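Local coordinates for protein FOP (Homo sapiens, PDB 2D68) that forms homodimers through its N-terminal domain and is required for anchoring microtubules to centrosomes and for ciliation, at residues R54-A58 and T69-L74. Sequence-based numbering, arbitrary orientation.
Sequences RENLA and TVGGPL
The guanidinium of Arg54 closes on two backbone carbonyls of the turn between helices 67-70 and 74-80. It takes Gly72 O end-on: Arg54 NH1 lies 2.9 Å from Gly72 O, and Arg54 NH2 donates to the same oxygen at 3.2 Å in a more bent bond (138° against 157° at the hydrogen). Arg54 NH2 also donates to Thr69 O at 2.9 Å, from above the plane of that carbonyl, whereas Gly72 N reaches Thr69 O from the opposite face. Arginine suits this place because its chain, with CG anti to the backbone N (chi1 -180°) and extended onward to NE, spans the gap and presents several N-H groups in one plane. Charge adds to the grip, with Glu27 of helix 16-31 pairing with NH1 and Glu65 with NE.

The apolar part rests on Leu74, whose branched end serves two partners. Its CD1 lies over one guanidinium face, while Leu74 CD2 packs 3.7 Å from Leu57 CB and touches the methyl of Ala58, small enough to let Leu74 CD2 come within 3.6 Å of Ala58 N. A leucine in place of Arg54 would probably leave Gly72 O without these two donors and deprive the carboxylates of Glu27 and Glu65 of this positive charge. Within this dimerisation domain, one arginine side chain thus ties helix 54-61 to helix 16-31 and the turn.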
# COMPACT_ATOMS: atom_id res chain seq x y z
N ARG B 54 1.80 -12.58 0.88
CA ARG B 54 3.06 -12.05 0.36
C ARG B 54 3.69 -12.87 -0.79
O ARG B 54 4.07 -12.29 -1.81
CB ARG B 54 4.08 -11.94 1.49
CG ARG B 54 5.42 -11.38 1.04
CD ARG B 54 6.40 -11.34 2.16
NE ARG B 54 7.71 -10.97 1.65
CZ ARG B 54 8.35 -9.84 1.94
NH1 ARG B 54 7.80 -8.93 2.74
NH2 ARG B 54 9.56 -9.63 1.40
N GLU B 55 3.84 -14.18 -0.62
CA GLU B 55 4.56 -14.96 -1.64
C GLU B 55 3.74 -15.18 -2.92
O GLU B 55 4.29 -15.25 -4.02
CB GLU B 55 5.08 -16.28 -1.07
CG GLU B 55 5.80 -16.15 0.29
CD GLU B 55 6.87 -15.05 0.33
OE1 GLU B 55 7.40 -14.66 -0.74
OE2 GLU B 55 7.19 -14.60 1.46
N ASN B 56 2.42 -15.21 -2.76
CA ASN B 56 1.49 -15.19 -3.89
C ASN B 56 1.71 -13.89 -4.68
O ASN B 56 1.86 -13.89 -5.91
CB ASN B 56 0.07 -15.28 -3.33
CG ASN B 56 -1.01 -15.19 -4.39
OD1 ASN B 56 -0.98 -14.33 -5.26
ND2 ASN B 56 -2.01 -16.04 -4.26
N LEU B 57 1.75 -12.77 -3.97
CA LEU B 57 1.96 -11.48 -4.63
C LEU B 57 3.32 -11.42 -5.31
O LEU B 57 3.41 -10.94 -6.44
CB LEU B 57 1.85 -10.35 -3.61
CG LEU B 57 0.54 -10.31 -2.84
CD1 LEU B 57 0.60 -9.17 -1.85
CD2 LEU B 57 -0.66 -10.14 -3.72
N ALA B 58 4.37 -11.89 -4.64
CA ALA B 58 5.71 -11.86 -5.23
C ALA B 58 5.75 -12.67 -6.52
O ALA B 58 6.30 -12.23 -7.53
CB ALA B 58 6.73 -12.36 -4.24
N THR B 69 15.23 -8.82 -0.35
CA THR B 69 13.79 -8.51 -0.32
C THR B 69 13.13 -8.88 1.00
O THR B 69 12.14 -8.25 1.41
CB THR B 69 13.00 -9.22 -1.44
OG1 THR B 69 13.18 -10.64 -1.34
CG2 THR B 69 13.42 -8.74 -2.82
N VAL B 70 13.65 -9.93 1.66
CA VAL B 70 12.97 -10.49 2.85
C VAL B 70 12.86 -9.52 4.02
O VAL B 70 11.94 -9.65 4.87
CB VAL B 70 13.57 -11.87 3.33
CG1 VAL B 70 13.39 -12.91 2.25
CG2 VAL B 70 15.03 -11.75 3.78
N GLY B 71 13.77 -8.54 4.04
CA GLY B 71 13.90 -7.59 5.15
C GLY B 71 12.99 -6.38 5.05
O GLY B 71 13.04 -5.49 5.91
N GLY B 72 12.16 -6.34 4.01
CA GLY B 72 11.23 -5.22 3.84
C GLY B 72 9.87 -5.69 3.36
O GLY B 72 9.74 -6.83 2.92
N PRO B 73 8.86 -4.82 3.43
CA PRO B 73 7.56 -5.19 2.87
C PRO B 73 7.72 -5.30 1.35
O PRO B 73 8.66 -4.74 0.78
CB PRO B 73 6.65 -4.01 3.25
CG PRO B 73 7.63 -2.84 3.30
CD PRO B 73 8.88 -3.44 3.92
N LEU B 74 6.82 -6.03 0.70
CA LEU B 74 6.97 -6.21 -0.73
C LEU B 74 6.88 -4.88 -1.49
O LEU B 74 7.55 -4.69 -2.50
CB LEU B 74 5.94 -7.24 -1.23
CG LEU B 74 6.35 -7.99 -2.47
CD1 LEU B 74 7.61 -8.83 -2.21
CD2 LEU B 74 5.18 -8.89 -2.89